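Local coordinates for putative methyl-accepting chemotaxis protein (Salmonella enterica subsp. enterica serovar Typhimurium str. LT2, PDB 6DB1) that probably senses chemical signals outside the cell, through the N-terminal ligand-binding domain of a bacterial chemoreceptor, at residues M21-Q26 with R64-E69; Q58-M63 with K96-Q101; L87-A92 with G129-R134. All blocks are in the same frame, centred on the assembly; numbering follows the deposited sequence.

Contact 1. Residues M21-Q26 with R64-E69; sequences MTVLSQ and RQKLEE
Two neighbouring helices of an up-and-down four-helix bundle meet here, V23 and Q26 on helix 13-46 facing K66 and E69 on helix 54-73. Their local axes run nearly antiparallel, at 159°, and come within 9.1 Å. The backbones are nearest at V23 and K66, where a beta-branched residue fits because it is short: methyl CG1 of V23 lies 3.4 Å from the backbone oxygen O of K66. Its second methyl turns to the carboxylate of E69, with V23 CG2 3.6 Å from E69 OE1, while the aliphatic CB of E69 approaches CG1.

Beside V23, polar side chains bridge the more exposed part of the contact. K66 suits its place because a long flexible chain can cross to the other helix and still present an ammonium group; a bend at chi2 (-56°) brings it round, and CD and CE pass over CB of Q26 on the way. K66 NZ then donates to Q26 OE1 at 3.0 Å, but from above the amide plane, 53° out of it, not along a lone pair. The same nitrogen makes a salt bridge of 2.9 Å to OE2 of E69, one turn further along its own helix; E69 OE2 receives it through its syn lone pair. One ammonium group is thus held by a neutral oxygen across the interface and a charged one beside it, which would probably favour its protonated state.

Deeper in the fold, V23 also packs on M70 and L73 of helix 54-73, and K66 lies against W90 of helix 80-105. L24 reaches F128 and F135 of helix 110-144, whereas M21, T22, S25 and Q26 approach the second subunit, Q26 packing on its E133.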
HETATM    1  N   MSE A  21       0.364   5.488  -9.810  0.50 27.06           N
HETATM    2  CA  MSE A  21      -0.306   5.259  -8.516  0.50 28.14           C
HETATM    3  C   MSE A  21      -0.282   3.778  -8.173  0.50 28.88           C
HETATM    4  O   MSE A  21      -0.115   3.410  -7.028  0.50 28.42           O
HETATM    5  CB  MSE A  21      -1.735   5.845  -8.540  0.50 27.88           C
HETATM    6  CG  MSE A  21      -2.530   5.548  -7.258  0.50 29.45           C
HETATM    7 SE   MSE A  21      -4.363   6.288  -7.378  0.50 30.99          SE
HETATM    8  CE  MSE A  21      -3.936   7.647  -8.741  0.50 29.11           C
ATOM      9  N   THR A  22      -0.421   2.927  -9.189  1.00 30.87           N
ATOM     10  CA  THR A  22      -0.410   1.477  -9.007  1.00 31.82           C
ATOM     11  C   THR A  22       0.999   0.988  -8.652  1.00 30.20           C
ATOM     12  O   THR A  22       1.141   0.167  -7.768  1.00 29.86           O
ATOM     13  CB  THR A  22      -0.935   0.762 -10.258  1.00 34.85           C
ATOM     14  OG1 THR A  22      -2.326   1.069 -10.366  1.00 35.34           O
ATOM     15  CG2 THR A  22      -0.738  -0.739 -10.205  1.00 36.45           C
ATOM     16  N   VAL A  23       2.027   1.494  -9.340  1.00 30.47           N
ATOM     17  CA  VAL A  23       3.406   1.093  -9.046  1.00 29.92           C
ATOM     18  C   VAL A  23       3.791   1.544  -7.628  1.00 29.27           C
ATOM     19  O   VAL A  23       4.484   0.813  -6.905  1.00 29.88           O
ATOM     20  CB  VAL A  23       4.377   1.625 -10.114  1.00 29.32           C
ATOM     21  CG1 VAL A  23       5.835   1.491  -9.699  1.00 29.32           C
ATOM     22  CG2 VAL A  23       4.133   0.936 -11.443  1.00 31.57           C
ATOM     23  N   LEU A  24       3.355   2.732  -7.230  1.00 29.22           N
ATOM     24  CA  LEU A  24       3.636   3.245  -5.891  1.00 29.58           C
ATOM     25  C   LEU A  24       2.947   2.359  -4.836  1.00 29.22           C
ATOM     26  O   LEU A  24       3.540   2.037  -3.811  1.00 28.39           O
ATOM     27  CB  LEU A  24       3.172   4.707  -5.809  1.00 30.69           C
ATOM     28  CG  LEU A  24       3.335   5.401  -4.452  1.00 33.05           C
ATOM     29  CD1 LEU A  24       4.785   5.401  -3.985  1.00 32.75           C
ATOM     30  CD2 LEU A  24       2.793   6.829  -4.508  1.00 35.51           C
ATOM     31  N   SER A  25       1.695   1.972  -5.061  1.00 30.04           N
ATOM     32  CA  SER A  25       0.982   1.101  -4.098  1.00 31.22           C
ATOM     33  C   SER A  25       1.650  -0.272  -3.999  1.00 31.42           C
ATOM     34  O   SER A  25       1.749  -0.846  -2.931  1.00 31.82           O
ATOM     35  CB  SER A  25      -0.456   0.939  -4.468  1.00 32.35           C
ATOM     36  OG  SER A  25      -1.152   2.146  -4.269  1.00 33.16           O
ATOM     37  N   GLN A  26       2.076  -0.787  -5.140  1.00 32.89           N
ATOM     38  CA  GLN A  26       2.742  -2.060  -5.186  1.00 34.64           C
ATOM     39  C   GLN A  26       4.058  -1.960  -4.410  1.00 35.18           C
ATOM     40  O   GLN A  26       4.412  -2.893  -3.689  1.00 36.30           O
ATOM     41  CB  GLN A  26       2.960  -2.497  -6.631  1.00 35.13           C
ATOM     42  CG  GLN A  26       1.691  -2.961  -7.326  1.00 37.76           C
ATOM     43  CD  GLN A  26       1.875  -3.112  -8.820  1.00 40.68           C
ATOM     44  OE1 GLN A  26       2.764  -2.513  -9.435  1.00 40.20           O
ATOM     45  NE2 GLN A  26       1.000  -3.893  -9.428  1.00 42.98           N
ATOM     46  N   ARG A  64      12.671  -3.151  -5.042  1.00 42.70           N
ATOM     47  CA  ARG A  64      13.713  -2.578  -5.888  1.00 45.05           C
ATOM     48  C   ARG A  64      13.196  -2.497  -7.333  1.00 45.30           C
ATOM     49  O   ARG A  64      13.413  -1.486  -8.013  1.00 46.70           O
ATOM     50  CB  ARG A  64      14.978  -3.435  -5.811  1.00 49.41           C
ATOM     51  CG  ARG A  64      16.174  -2.843  -6.538  1.00 53.43           C
ATOM     52  CD  ARG A  64      17.326  -3.824  -6.643  1.00 58.96           C
ATOM     53  NE  ARG A  64      17.772  -4.370  -5.369  1.00 64.01           N
ATOM     54  CZ  ARG A  64      18.574  -3.747  -4.495  1.00 69.50           C
ATOM     55  NH1 ARG A  64      18.939  -2.491  -4.688  1.00 71.27           N
ATOM     56  NH2 ARG A  64      19.029  -4.397  -3.435  1.00 75.35           N
ATOM     57  N   GLN A  65      12.532  -3.560  -7.804  0.60 44.56           N
ATOM     58  CA  GLN A  65      11.969  -3.572  -9.160  0.60 43.71           C
ATOM     59  C   GLN A  65      10.880  -2.498  -9.291  0.60 40.57           C
ATOM     60  O   GLN A  65      10.762  -1.875 -10.342  0.60 41.32           O
ATOM     61  CB  GLN A  65      11.392  -4.942  -9.529  0.60 45.76           C
ATOM     62  CG  GLN A  65      10.674  -4.962 -10.878  0.60 47.22           C
ATOM     63  CD  GLN A  65      11.569  -4.563 -12.029  0.60 49.44           C
ATOM     64  OE1 GLN A  65      12.772  -4.824 -12.030  0.60 53.35           O
ATOM     65  NE2 GLN A  65      10.980  -3.942 -13.038  0.60 49.59           N
ATOM     66  N   LYS A  66      10.064  -2.298  -8.259  1.00 37.64           N
ATOM     67  CA  LYS A  66       9.010  -1.291  -8.342  1.00 35.62           C
ATOM     68  C   LYS A  66       9.608   0.120  -8.336  1.00 32.36           C
ATOM     69  O   LYS A  66       9.086   0.966  -8.995  1.00 31.18           O
ATOM     70  CB  LYS A  66       7.949  -1.525  -7.270  1.00 35.08           C
ATOM     71  CG  LYS A  66       7.105  -2.760  -7.532  1.00 37.25           C
ATOM     72  CD  LYS A  66       6.438  -2.729  -8.892  1.00 37.82           C
ATOM     73  CE  LYS A  66       5.639  -3.974  -9.197  1.00 40.92           C
ATOM     74  NZ  LYS A  66       5.104  -3.910 -10.571  1.00 42.13           N
ATOM     75  N   LEU A  67      10.704   0.355  -7.632  1.00 32.89           N
ATOM     76  CA  LEU A  67      11.350   1.660  -7.682  1.00 33.42           C
ATOM     77  C   LEU A  67      11.863   1.918  -9.105  1.00 34.45           C
ATOM     78  O   LEU A  67      11.730   3.010  -9.624  1.00 33.16           O
ATOM     79  CB  LEU A  67      12.509   1.716  -6.681  1.00 34.34           C
ATOM     80  CG  LEU A  67      13.365   2.982  -6.734  1.00 34.44           C
ATOM     81  CD1 LEU A  67      12.552   4.218  -6.387  1.00 32.45           C
ATOM     82  CD2 LEU A  67      14.575   2.856  -5.811  1.00 37.00           C
ATOM     83  N   GLU A  68      12.473   0.914  -9.728  1.00 36.71           N
ATOM     84  CA  GLU A  68      12.995   1.103 -11.074  1.00 40.01           C
ATOM     85  C   GLU A  68      11.847   1.446 -12.028  1.00 39.69           C
ATOM     86  O   GLU A  68      11.977   2.323 -12.857  1.00 39.79           O
ATOM     87  CB  GLU A  68      13.743  -0.144 -11.549  1.00 45.46           C
ATOM     88  CG  GLU A  68      15.109  -0.309 -10.915  1.00 49.86           C
ATOM     89  CD  GLU A  68      15.974   0.934 -10.943  1.00 53.01           C
ATOM     90  OE1 GLU A  68      16.033   1.628  -9.913  1.00 54.37           O
ATOM     91  OE2 GLU A  68      16.573   1.212 -11.997  1.00 63.43           O
ATOM     92  N   GLU A  69      10.720   0.771 -11.875  1.00 37.67           N
ATOM     93  CA  GLU A  69       9.550   1.004 -12.713  1.00 38.19           C
ATOM     94  C   GLU A  69       8.991   2.413 -12.438  1.00 36.68           C
ATOM     95  O   GLU A  69       8.538   3.124 -13.374  1.00 36.72           O
ATOM     96  CB  GLU A  69       8.520  -0.082 -12.413  1.00 40.99           C
ATOM     97  CG  GLU A  69       7.688  -0.517 -13.589  1.00 46.47           C
ATOM     98  CD  GLU A  69       6.586  -1.497 -13.205  1.00 51.16           C
ATOM     99  OE1 GLU A  69       5.494  -1.398 -13.808  1.00 55.39           O
ATOM    100  OE2 GLU A  69       6.809  -2.337 -12.287  1.00 47.68           O
TER

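Contact 2. Residues Q58-M63 with K96-Q101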
ATOM      1  N   GLN A  58      12.682 -11.925  -1.745  1.00 62.61           N
ATOM      2  CA  GLN A  58      11.755 -11.747  -2.857  1.00 62.70           C
ATOM      3  C   GLN A  58      11.083 -10.375  -2.756  1.00 62.01           C
ATOM      4  O   GLN A  58      10.922  -9.690  -3.753  1.00 60.05           O
ATOM      5  CB  GLN A  58      10.699 -12.856  -2.869  1.00 63.70           C
ATOM      6  CG  GLN A  58       9.545 -12.595  -3.826  1.00 66.22           C
ATOM      7  CD  GLN A  58       8.586 -13.756  -3.906  1.00 70.54           C
ATOM      8  OE1 GLN A  58       7.381 -13.603  -3.716  1.00 75.90           O
ATOM      9  NE2 GLN A  58       9.117 -14.939  -4.165  1.00 70.51           N
ATOM     10  N   SER A  59      10.674 -10.012  -1.548  1.00 61.55           N
ATOM     11  CA  SER A  59      10.004  -8.749  -1.322  1.00 61.66           C
ATOM     12  C   SER A  59      10.980  -7.585  -1.561  1.00 59.74           C
ATOM     13  O   SER A  59      10.635  -6.634  -2.252  1.00 60.53           O
ATOM     14  CB  SER A  59       9.379  -8.723   0.054  1.00 63.52           C
ATOM     15  OG  SER A  59       8.363  -9.721   0.160  1.00 63.12           O
ATOM     16  N   LEU A  60      12.187  -7.672  -1.005  1.00 57.70           N
ATOM     17  CA  LEU A  60      13.203  -6.646  -1.192  1.00 57.92           C
ATOM     18  C   LEU A  60      13.437  -6.462  -2.690  1.00 58.57           C
ATOM     19  O   LEU A  60      13.414  -5.341  -3.198  1.00 59.16           O
ATOM     20  CB  LEU A  60      14.485  -7.063  -0.464  1.00 57.76           C
ATOM     21  CG  LEU A  60      15.665  -6.094  -0.554  1.00 59.31           C
ATOM     22  CD1 LEU A  60      16.590  -6.267   0.630  1.00 61.05           C
ATOM     23  CD2 LEU A  60      16.441  -6.255  -1.853  1.00 59.50           C
ATOM     24  N   GLU A  61      13.597  -7.576  -3.394  1.00 52.30           N
ATOM     25  CA  GLU A  61      13.819  -7.532  -4.825  1.00 53.69           C
ATOM     26  C   GLU A  61      12.594  -6.924  -5.536  1.00 50.03           C
ATOM     27  O   GLU A  61      12.766  -6.169  -6.497  1.00 47.70           O
ATOM     28  CB  GLU A  61      14.165  -8.915  -5.368  1.00 58.83           C
ATOM     29  CG  GLU A  61      15.475  -8.932  -6.113  1.00 62.38           C
ATOM     30  CD  GLU A  61      15.520  -7.975  -7.286  1.00 64.01           C
ATOM     31  OE1 GLU A  61      16.628  -7.515  -7.626  1.00 67.43           O
ATOM     32  OE2 GLU A  61      14.446  -7.696  -7.866  1.00 67.10           O
ATOM     33  N   ASN A  62      11.377  -7.214  -5.067  1.00 49.27           N
ATOM     34  CA  ASN A  62      10.160  -6.648  -5.691  1.00 47.01           C
ATOM     35  C   ASN A  62      10.095  -5.128  -5.438  1.00 43.71           C
ATOM     36  O   ASN A  62       9.640  -4.370  -6.303  1.00 41.63           O
ATOM     37  CB  ASN A  62       8.884  -7.347  -5.214  1.00 48.86           C
ATOM     38  CG  ASN A  62       8.682  -8.732  -5.793  1.00 54.45           C
ATOM     39  OD1 ASN A  62       9.303  -9.102  -6.791  1.00 55.13           O
ATOM     40  ND2 ASN A  62       7.771  -9.491  -5.201  1.00 57.00           N
HETATM   41  N   MSE A  63      10.546  -4.695  -4.258  0.50 43.21           N
HETATM   42  CA  MSE A  63      10.557  -3.280  -3.887  0.50 41.10           C
HETATM   43  C   MSE A  63      11.532  -2.523  -4.767  0.50 40.80           C
HETATM   44  O   MSE A  63      11.266  -1.398  -5.194  0.50 37.42           O
HETATM   45  CB  MSE A  63      10.952  -3.222  -2.414  0.50 42.51           C
HETATM   46  CG  MSE A  63      10.575  -1.921  -1.705  0.50 41.50           C
HETATM   47 SE   MSE A  63      11.004  -2.058   0.219  0.50 45.98          SE
HETATM   48  CE  MSE A  63      11.339  -0.139   0.516  0.50 44.14           C
ATOM     49  N   LYS A  96      19.003   2.387   2.686  1.00 59.30           N
ATOM     50  CA  LYS A  96      19.476   2.681   4.044  1.00 60.70           C
ATOM     51  C   LYS A  96      18.645   1.950   5.105  1.00 59.57           C
ATOM     52  O   LYS A  96      19.121   1.792   6.227  1.00 64.13           O
ATOM     53  CB  LYS A  96      19.414   4.187   4.317  1.00 62.72           C
ATOM     54  CG  LYS A  96      20.263   5.065   3.406  1.00 66.10           C
ATOM     55  CD  LYS A  96      20.092   6.542   3.700  1.00 72.42           C
ATOM     56  CE  LYS A  96      20.915   7.436   2.797  1.00 78.18           C
ATOM     57  NZ  LYS A  96      20.703   8.870   3.115  1.00 84.04           N
ATOM     58  N   GLY A  97      17.421   1.528   4.787  1.00 54.17           N
ATOM     59  CA  GLY A  97      16.607   0.859   5.785  1.00 53.58           C
ATOM     60  C   GLY A  97      16.513  -0.641   5.556  1.00 55.11           C
ATOM     61  O   GLY A  97      17.005  -1.439   6.353  1.00 56.18           O
ATOM     62  N   VAL A  98      15.937  -0.994   4.415  1.00 50.35           N
ATOM     63  CA  VAL A  98      15.632  -2.359   4.028  1.00 47.97           C
ATOM     64  C   VAL A  98      16.878  -3.212   3.776  1.00 48.79           C
ATOM     65  O   VAL A  98      16.969  -4.330   4.284  1.00 46.06           O
ATOM     66  CB  VAL A  98      14.734  -2.351   2.783  1.00 47.87           C
ATOM     67  CG1 VAL A  98      14.669  -3.710   2.110  1.00 50.22           C
ATOM     68  CG2 VAL A  98      13.343  -1.839   3.118  1.00 49.22           C
ATOM     69  N   VAL A  99      17.774  -2.746   2.925  1.00 47.89           N
ATOM     70  CA  VAL A  99      18.936  -3.539   2.580  1.00 49.96           C
ATOM     71  C   VAL A  99      19.781  -3.819   3.830  1.00 52.89           C
ATOM     72  O   VAL A  99      20.138  -4.966   4.076  1.00 57.63           O
ATOM     73  CB  VAL A  99      19.751  -2.885   1.449  1.00 48.34           C
ATOM     74  CG1 VAL A  99      21.155  -3.459   1.362  1.00 49.97           C
ATOM     75  CG2 VAL A  99      19.033  -3.005   0.115  1.00 46.75           C
ATOM     76  N   PRO A 100      20.107  -2.796   4.616  1.00 54.92           N
ATOM     77  CA  PRO A 100      20.896  -3.157   5.773  1.00 57.26           C
ATOM     78  C   PRO A 100      20.212  -4.240   6.619  1.00 59.36           C
ATOM     79  O   PRO A 100      20.851  -5.252   6.939  1.00 64.24           O
ATOM     80  CB  PRO A 100      21.060  -1.845   6.547  1.00 56.38           C
ATOM     81  CG  PRO A 100      21.102  -0.823   5.445  1.00 56.27           C
ATOM     82  CD  PRO A 100      20.077  -1.332   4.451  1.00 56.42           C
ATOM     83  N   GLN A 101      18.939  -4.054   6.946  1.00 56.70           N
ATOM     84  CA  GLN A 101      18.228  -5.041   7.762  1.00 59.06           C
ATOM     85  C   GLN A 101      18.475  -6.455   7.229  1.00 58.86           C
ATOM     86  O   GLN A 101      18.771  -7.358   7.997  1.00 58.73           O
ATOM     87  CB  GLN A 101      16.722  -4.793   7.787  1.00 58.83           C
ATOM     88  CG  GLN A 101      16.310  -3.568   8.588  1.00 60.71           C
ATOM     89  CD  GLN A 101      14.824  -3.582   8.846  1.00 62.26           C
ATOM     90  OE1 GLN A 101      14.165  -4.599   8.649  1.00 64.26           O
ATOM     91  NE2 GLN A 101      14.290  -2.463   9.314  1.00 59.36           N
TER
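V98 straddles L60 and M63, which lie one helical turn apart on the facing helix, and gives one methyl to each. CG1 of V98 meets CD1 of L60 at 3.5 Å, the two side chains lying alongside and pointing opposite ways. The other methyl, V98 CG2, touches CE of selenomethionine M63 at 3.7 Å, and SE lies equally near; M63 is modelled in two conformers, so its contact is less certain. L60 CD1 also brushes CG2 of V99 at 4.1 Å, a looser contact toward the outside.

The fork of V98 explains the division of partners: with CG1 anti to the backbone N (chi1 165°), one methyl serves L60 and the other M63. The gap is wide, the local axes being 10.9 Å apart. M63 suits it by its length, extending beyond CG so that its terminal methyl reaches V98, while the CG of L60, set anti to its own backbone N, carries CD1 across.

Behind V98 the helix is irregular. A wider pi-type turn occupies 96-98, and P100, which has no N-H to donate, kinks the helix; the next backbone bond, from Q101 N to G97 O, is weak.

Further out, M63 rests on W90 and L93 of helix 80-105 and on Y31 of helix 13-46, and V98 packs on F34. Q101 is hydrogen-bonded to T121, so helices 13-46 and 110-144 both border this junction.

Contact 3. Residues L87-A92 with G129-R134; sequences LSNWQA and GASAER
The amide of N89 and the hydroxyl of S131 face each other between two successive helices. The amide nitrogen is the end turned to the partner, with the carbonyl OD1 directed away, and S131 OG lies clearly out of the plane of that amide. The N-H...O angle is 127°, and the bond is weak. The distance from N89 ND2 to S131 OG, 2.5 Å, is too short to be trusted, and the bond itself is best treated as doubtful.

The stronger partners of S131 lie elsewhere. Its OG is hydrogen-bonded to OE2 of E85 and to the backbone oxygen of A127, one turn earlier on its own helix. A torsion that sets OG beside its backbone N (chi1 -57°) lets this small hydroxyl bend back to that carbonyl. N89 ND2 also makes a weak bond to A127 O, so serine and asparagine gather at the same backbone oxygen. The other carboxylate oxygen of E85 forms a salt bridge with NE of R134, giving E85 two partners on helix 110-144. A short serine suits the buried position, and the longer asparagine reaches it from the partly exposed helix face.

On the inner side W90 meets F128 edge-to-face, while E133 forms a salt bridge with R37 of the second subunit. The contact thus belongs to the antiparallel pairing of helices 80-105 and 110-144 in a four-helix bundle, a fold known from the sensor domains of chemoreceptors and consistent with such a role here.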
ATOM      1  N   LEU A  87      10.642   9.374  -5.273  1.00 39.68           N
ATOM      2  CA  LEU A  87      11.752   8.514  -5.700  1.00 37.73           C
ATOM      3  C   LEU A  87      12.919   8.584  -4.705  1.00 38.88           C
ATOM      4  O   LEU A  87      13.542   7.561  -4.424  1.00 37.79           O
ATOM      5  CB  LEU A  87      12.204   8.934  -7.100  1.00 37.64           C
ATOM      6  CG  LEU A  87      11.152   8.812  -8.200  1.00 37.64           C
ATOM      7  CD1 LEU A  87      11.661   9.380  -9.518  1.00 38.83           C
ATOM      8  CD2 LEU A  87      10.715   7.376  -8.368  1.00 37.15           C
ATOM      9  N   SER A  88      13.226   9.762  -4.175  1.00 40.60           N
ATOM     10  CA  SER A  88      14.357   9.870  -3.244  1.00 42.80           C
ATOM     11  C   SER A  88      14.050   9.192  -1.910  1.00 40.28           C
ATOM     12  O   SER A  88      14.911   8.538  -1.361  1.00 42.28           O
ATOM     13  CB  SER A  88      14.751  11.295  -3.031  1.00 47.24           C
ATOM     14  OG  SER A  88      15.333  11.806  -4.207  1.00 53.62           O
ATOM     15  N   ASN A  89      12.843   9.352  -1.397  1.00 40.10           N
ATOM     16  CA  ASN A  89      12.475   8.728  -0.113  1.00 40.04           C
ATOM     17  C   ASN A  89      12.322   7.214  -0.301  1.00 38.45           C
ATOM     18  O   ASN A  89      12.668   6.430   0.598  1.00 39.75           O
ATOM     19  CB  ASN A  89      11.244   9.402   0.501  1.00 40.86           C
ATOM     20  CG  ASN A  89      11.551  10.804   0.980  1.00 44.48           C
ATOM     21  OD1 ASN A  89      12.714  11.185   1.069  1.00 46.50           O
ATOM     22  ND2 ASN A  89      10.524  11.561   1.329  1.00 45.26           N
ATOM     23  N   TRP A  90      11.831   6.795  -1.463  1.00 37.02           N
ATOM     24  CA  TRP A  90      11.688   5.370  -1.754  1.00 35.53           C
ATOM     25  C   TRP A  90      13.087   4.751  -1.783  1.00 37.40           C
ATOM     26  O   TRP A  90      13.348   3.739  -1.141  1.00 36.47           O
ATOM     27  CB  TRP A  90      10.998   5.176  -3.106  1.00 33.63           C
ATOM     28  CG  TRP A  90      10.512   3.796  -3.433  1.00 31.12           C
ATOM     29  CD1 TRP A  90      11.040   2.599  -3.058  1.00 31.64           C
ATOM     30  CD2 TRP A  90       9.475   3.487  -4.380  1.00 30.43           C
ATOM     31  NE1 TRP A  90      10.337   1.572  -3.628  1.00 31.64           N
ATOM     32  CE2 TRP A  90       9.374   2.091  -4.451  1.00 30.50           C
ATOM     33  CE3 TRP A  90       8.577   4.262  -5.112  1.00 30.26           C
ATOM     34  CZ2 TRP A  90       8.442   1.454  -5.261  1.00 30.18           C
ATOM     35  CZ3 TRP A  90       7.644   3.638  -5.906  1.00 31.09           C
ATOM     36  CH2 TRP A  90       7.600   2.247  -5.997  1.00 31.35           C
ATOM     37  N   GLN A  91      13.978   5.386  -2.552  1.00 40.59           N
ATOM     38  CA  GLN A  91      15.363   4.881  -2.716  1.00 43.37           C
ATOM     39  C   GLN A  91      16.099   4.873  -1.366  1.00 44.50           C
ATOM     40  O   GLN A  91      16.869   3.956  -1.091  1.00 47.47           O
ATOM     41  CB  GLN A  91      16.120   5.679  -3.783  1.00 44.48           C
ATOM     42  CG  GLN A  91      17.570   5.231  -3.946  1.00 47.87           C
ATOM     43  CD  GLN A  91      18.199   5.717  -5.227  1.00 51.80           C
ATOM     44  OE1 GLN A  91      17.543   5.832  -6.259  1.00 51.30           O
ATOM     45  NE2 GLN A  91      19.502   5.947  -5.189  1.00 55.87           N
ATOM     46  N   ALA A  92      15.864   5.877  -0.527  1.00 47.03           N
ATOM     47  CA  ALA A  92      16.518   5.921   0.777  1.00 47.69           C
ATOM     48  C   ALA A  92      16.007   4.765   1.653  1.00 46.31           C
ATOM     49  O   ALA A  92      16.792   4.059   2.280  1.00 42.40           O
ATOM     50  CB  ALA A  92      16.277   7.264   1.427  1.00 48.36           C
ATOM     51  N   GLY A 129       6.235   7.535   3.530  1.00 39.95           N
ATOM     52  CA  GLY A 129       4.788   7.672   3.681  1.00 39.83           C
ATOM     53  C   GLY A 129       4.329   9.100   3.439  1.00 39.07           C
ATOM     54  O   GLY A 129       3.242   9.315   2.885  1.00 41.23           O
ATOM     55  N   ALA A 130       5.149  10.083   3.822  1.00 38.40           N
ATOM     56  CA  ALA A 130       4.740  11.497   3.660  1.00 39.93           C
ATOM     57  C   ALA A 130       4.772  11.866   2.179  1.00 39.33           C
ATOM     58  O   ALA A 130       3.893  12.578   1.671  1.00 38.68           O
ATOM     59  CB  ALA A 130       5.614  12.411   4.481  1.00 42.18           C
ATOM     60  N   SER A 131       5.789  11.372   1.485  1.00 38.43           N
ATOM     61  CA  SER A 131       5.886  11.627   0.054  1.00 37.03           C
ATOM     62  C   SER A 131       4.745  10.898  -0.669  1.00 33.56           C
ATOM     63  O   SER A 131       4.139  11.442  -1.567  1.00 35.41           O
ATOM     64  CB  SER A 131       7.244  11.205  -0.489  1.00 38.15           C
ATOM     65  OG  SER A 131       8.283  11.875   0.198  1.00 41.96           O
ATOM     66  N   ALA A 132       4.466   9.658  -0.284  1.00 32.43           N
ATOM     67  CA  ALA A 132       3.403   8.924  -0.954  1.00 34.71           C
ATOM     68  C   ALA A 132       2.076   9.673  -0.778  1.00 35.28           C
ATOM     69  O   ALA A 132       1.271   9.690  -1.695  1.00 34.78           O
ATOM     70  CB  ALA A 132       3.316   7.501  -0.443  1.00 35.92           C
ATOM     71  N   GLU A 133       1.870  10.289   0.391  1.00 36.43           N
ATOM     72  CA  GLU A 133       0.652  11.077   0.649  1.00 38.97           C
ATOM     73  C   GLU A 133       0.609  12.290  -0.280  1.00 35.97           C
ATOM     74  O   GLU A 133      -0.427  12.626  -0.838  1.00 37.07           O
ATOM     75  CB  GLU A 133       0.609  11.584   2.095  1.00 44.63           C
ATOM     76  CG  GLU A 133       0.456  10.487   3.134  1.00 50.30           C
ATOM     77  CD  GLU A 133      -0.894  10.401   3.830  1.00 53.31           C
ATOM     78  OE1 GLU A 133      -1.780  11.203   3.498  1.00 52.72           O
ATOM     79  OE2 GLU A 133      -1.055   9.503   4.688  1.00 55.03           O
ATOM     80  N   ARG A 134       1.737  12.952  -0.415  1.00 36.68           N
ATOM     81  CA  ARG A 134       1.823  14.132  -1.262  1.00 39.42           C
ATOM     82  C   ARG A 134       1.482  13.719  -2.700  1.00 37.09           C
ATOM     83  O   ARG A 134       0.752  14.408  -3.412  1.00 36.23           O
ATOM     84  CB  ARG A 134       3.213  14.755  -1.104  1.00 45.58           C
ATOM     85  CG  ARG A 134       3.223  16.269  -1.208  1.00 54.22           C
ATOM     86  CD  ARG A 134       4.473  16.941  -0.660  1.00 58.85           C
ATOM     87  NE  ARG A 134       5.572  17.069  -1.610  1.00 62.81           N
ATOM     88  CZ  ARG A 134       5.746  18.109  -2.434  1.00 64.96           C
ATOM     89  NH1 ARG A 134       4.870  19.104  -2.463  1.00 63.78           N
ATOM     90  NH2 ARG A 134       6.796  18.143  -3.235  1.00 65.21           N
TER

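The three contacts join consecutive helices, 13-46 to 54-73, 54-73 to 80-105 and 80-105 to 110-144, and so follow the bundle in chain order. Contacts 1 and 2 share helix 54-73, their centres about 13 Å apart; contacts 2 and 3 share helix 80-105, about 15 Å apart. W90, of segment 87-92, touches contacts 1 and 2: its CH2 lies 3.5 Å from V23 O and its CZ2 3.5 Å from L67 N in contact 1, and its NE1 is 3.5 Å from M63 O in contact 2. Contacts 1 and 3 also touch the second subunit, whereas no other chain of the assembly reaches contact 2.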